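Long-range contact in putative tetrapyrrole (Corrin/porphyrin) methylase (PDB 3FFY), which probably methylates the 2'-hydroxyl of a cytidine ribose in 16S rRNA with S-adenosyl-L-methionine, this chain being the C-terminal part of the enzyme: residues Lys35-Val40 and Ala63-Pro68. Sequence-based numbering, arbitrary orientation.
Sequences KLKSLV and AEYFGP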
ATOM      1  N   LYS A  35     -17.252 -22.159   6.329  1.00 33.30           N
ATOM      2  CA  LYS A  35     -16.066 -21.604   5.721  1.00 33.74           C
ATOM      3  C   LYS A  35     -15.176 -20.926   6.757  1.00 33.44           C
ATOM      4  O   LYS A  35     -13.971 -21.101   6.727  1.00 33.78           O
ATOM      5  CB  LYS A  35     -16.423 -20.585   4.638  1.00 34.16           C
ATOM      6  CG  LYS A  35     -15.217 -20.052   3.884  1.00 34.69           C
ATOM      7  CD  LYS A  35     -14.597 -21.100   2.944  1.00 37.50           C
ATOM      8  CE  LYS A  35     -13.142 -20.781   2.607  1.00 38.77           C
ATOM      9  NZ  LYS A  35     -12.648 -21.457   1.377  1.00 39.43           N
ATOM     10  N   LEU A  36     -15.753 -20.137   7.660  1.00 33.31           N
ATOM     11  CA  LEU A  36     -14.931 -19.372   8.628  1.00 33.20           C
ATOM     12  C   LEU A  36     -14.203 -20.332   9.549  1.00 33.27           C
ATOM     13  O   LEU A  36     -12.977 -20.247   9.763  1.00 32.50           O
ATOM     14  CB  LEU A  36     -15.810 -18.439   9.462  1.00 33.24           C
ATOM     15  CG  LEU A  36     -16.301 -17.119   8.847  1.00 33.71           C
ATOM     16  CD1 LEU A  36     -17.190 -16.362   9.837  1.00 30.38           C
ATOM     17  CD2 LEU A  36     -15.129 -16.255   8.442  1.00 35.20           C
ATOM     18  N   LYS A  37     -15.002 -21.246  10.085  1.00 33.91           N
ATOM     19  CA  LYS A  37     -14.531 -22.307  10.951  1.00 34.93           C
ATOM     20  C   LYS A  37     -13.387 -23.033  10.250  1.00 34.53           C
ATOM     21  O   LYS A  37     -12.384 -23.386  10.882  1.00 35.20           O
ATOM     22  CB  LYS A  37     -15.674 -23.294  11.223  1.00 35.44           C
ATOM     23  CG  LYS A  37     -15.768 -23.894  12.630  1.00 38.85           C
ATOM     24  CD  LYS A  37     -16.793 -25.076  12.605  1.00 42.37           C
ATOM     25  CE  LYS A  37     -16.676 -26.038  13.805  1.00 44.44           C
ATOM     26  NZ  LYS A  37     -17.045 -27.461  13.432  1.00 44.52           N
ATOM     27  N   SER A  38     -13.533 -23.238   8.937  1.00 34.01           N
ATOM     28  CA  SER A  38     -12.548 -24.002   8.160  1.00 33.13           C
ATOM     29  C   SER A  38     -11.195 -23.277   8.057  1.00 33.11           C
ATOM     30  O   SER A  38     -10.147 -23.931   7.924  1.00 33.40           O
ATOM     31  CB  SER A  38     -13.093 -24.356   6.763  1.00 33.27           C
ATOM     32  OG  SER A  38     -12.611 -23.499   5.742  1.00 32.36           O
ATOM     33  N   LEU A  39     -11.192 -21.945   8.165  1.00 31.99           N
ATOM     34  CA  LEU A  39      -9.945 -21.180   7.933  1.00 31.64           C
ATOM     35  C   LEU A  39      -9.108 -20.924   9.193  1.00 31.49           C
ATOM     36  O   LEU A  39      -8.009 -20.316   9.136  1.00 30.89           O
ATOM     37  CB  LEU A  39     -10.272 -19.866   7.260  1.00 31.08           C
ATOM     38  CG  LEU A  39     -10.787 -20.024   5.847  1.00 31.25           C
ATOM     39  CD1 LEU A  39     -11.324 -18.660   5.409  1.00 29.86           C
ATOM     40  CD2 LEU A  39      -9.691 -20.589   4.886  1.00 30.07           C
ATOM     41  N   VAL A  40      -9.620 -21.415  10.320  1.00 32.00           N
ATOM     42  CA  VAL A  40      -9.048 -21.107  11.640  1.00 32.07           C
ATOM     43  C   VAL A  40      -7.569 -21.509  11.822  1.00 32.18           C
ATOM     44  O   VAL A  40      -6.834 -20.782  12.490  1.00 32.76           O
ATOM     45  CB  VAL A  40      -9.972 -21.641  12.761  1.00 31.81           C
ATOM     46  CG1 VAL A  40      -9.191 -21.912  14.016  1.00 32.26           C
ATOM     47  CG2 VAL A  40     -11.109 -20.623  12.986  1.00 29.47           C
ATOM     48  N   ALA A  63     -12.506 -11.193  13.507  1.00 28.90           N
ATOM     49  CA  ALA A  63     -11.954 -11.012  14.867  1.00 28.71           C
ATOM     50  C   ALA A  63     -12.430 -12.139  15.754  1.00 29.51           C
ATOM     51  O   ALA A  63     -11.678 -12.673  16.566  1.00 28.85           O
ATOM     52  CB  ALA A  63     -12.371  -9.646  15.480  1.00 27.42           C
ATOM     53  N   GLU A  64     -13.696 -12.512  15.626  1.00 30.68           N
ATOM     54  CA  GLU A  64     -14.206 -13.578  16.492  1.00 30.92           C
ATOM     55  C   GLU A  64     -13.476 -14.897  16.212  1.00 31.52           C
ATOM     56  O   GLU A  64     -13.082 -15.582  17.138  1.00 31.63           O
ATOM     57  CB  GLU A  64     -15.706 -13.734  16.325  1.00 30.78           C
ATOM     58  CG  GLU A  64     -16.500 -12.533  16.751  1.00 31.60           C
ATOM     59  CD  GLU A  64     -17.963 -12.701  16.440  1.00 33.54           C
ATOM     60  OE1 GLU A  64     -18.320 -13.622  15.695  1.00 37.00           O
ATOM     61  OE2 GLU A  64     -18.784 -11.935  16.932  1.00 36.53           O
ATOM     62  N   TYR A  65     -13.269 -15.232  14.936  1.00 32.08           N
ATOM     63  CA  TYR A  65     -12.644 -16.524  14.527  1.00 32.19           C
ATOM     64  C   TYR A  65     -11.106 -16.542  14.523  1.00 31.99           C
ATOM     65  O   TYR A  65     -10.498 -17.572  14.814  1.00 32.62           O
ATOM     66  CB  TYR A  65     -13.116 -16.929  13.113  1.00 32.80           C
ATOM     67  CG  TYR A  65     -14.467 -17.568  13.085  1.00 33.81           C
ATOM     68  CD1 TYR A  65     -15.625 -16.805  13.142  1.00 34.93           C
ATOM     69  CD2 TYR A  65     -14.587 -18.964  13.057  1.00 37.88           C
ATOM     70  CE1 TYR A  65     -16.875 -17.410  13.146  1.00 36.32           C
ATOM     71  CE2 TYR A  65     -15.844 -19.589  13.057  1.00 36.95           C
ATOM     72  CZ  TYR A  65     -16.975 -18.810  13.097  1.00 36.48           C
ATOM     73  OH  TYR A  65     -18.186 -19.433  13.082  1.00 39.42           O
ATOM     74  N   PHE A  66     -10.479 -15.432  14.168  1.00 30.64           N
ATOM     75  CA  PHE A  66      -9.036 -15.403  14.058  1.00 30.73           C
ATOM     76  C   PHE A  66      -8.368 -14.638  15.179  1.00 30.00           C
ATOM     77  O   PHE A  66      -7.145 -14.742  15.350  1.00 30.53           O
ATOM     78  CB  PHE A  66      -8.640 -14.813  12.711  1.00 30.75           C
ATOM     79  CG  PHE A  66      -9.280 -15.513  11.573  1.00 33.30           C
ATOM     80  CD1 PHE A  66      -8.971 -16.841  11.301  1.00 38.07           C
ATOM     81  CD2 PHE A  66     -10.253 -14.894  10.822  1.00 34.89           C
ATOM     82  CE1 PHE A  66      -9.603 -17.513  10.266  1.00 38.78           C
ATOM     83  CE2 PHE A  66     -10.903 -15.564   9.786  1.00 36.08           C
ATOM     84  CZ  PHE A  66     -10.574 -16.863   9.507  1.00 37.63           C
ATOM     85  N   GLY A  67      -9.148 -13.853  15.926  1.00 29.20           N
ATOM     86  CA  GLY A  67      -8.618 -13.075  17.049  1.00 28.23           C
ATOM     87  C   GLY A  67      -8.469 -11.615  16.662  1.00 28.08           C
ATOM     88  O   GLY A  67      -8.018 -11.326  15.549  1.00 27.53           O
ATOM     89  N   PRO A  68      -8.839 -10.672  17.566  1.00 28.45           N
ATOM     90  CA  PRO A  68      -8.812  -9.211  17.198  1.00 29.18           C
ATOM     91  C   PRO A  68      -7.411  -8.652  16.865  1.00 28.87           C
ATOM     92  O   PRO A  68      -7.277  -7.608  16.232  1.00 29.07           O
ATOM     93  CB  PRO A  68      -9.400  -8.493  18.434  1.00 29.15           C
ATOM     94  CG  PRO A  68      -9.471  -9.519  19.507  1.00 30.05           C
ATOM     95  CD  PRO A  68      -9.458 -10.903  18.872  1.00 28.71           C
TER
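Y65 lays its ring flat against L36 of helix 32-38. L36 CB sits over the ring centre, 3.6 Å from the centroid and only 6° off the normal, a CH-pi contact. In this leucine chi1 (-78°) sets CG anti to the carbonyl carbon, and chi2 (179°) carries CD1 over the same face, 3.5 Å from Y65 CE1. The backbone N of K37 comes in obliquely on the same side of the ring, 3.5 Å from Y65 CE2, while V40 CG2 abuts the ring edge near its plane and also reaches Y65 O, at 3.6 Å.

F66 fills the neighbouring hollow, formed by L36, L39 and V40. Its CE1 points edge-on at L39 O, 3.4 Å away, and its CZ rests 3.8 Å from L39 CB. Y65 CB lies over one face of this ring, and F62, one helical turn earlier, meets F66 edge-to-face. L39 also packs on M46 and F48 of strand 45-50, touching both F66 and the sheet. Helices 32-38 and 55-66, in the methylase-family region, are thus joined mainly by aromatic and aliphatic packing; without direct hydrogen bonds or salt bridges between the segments, the fit depends on shape.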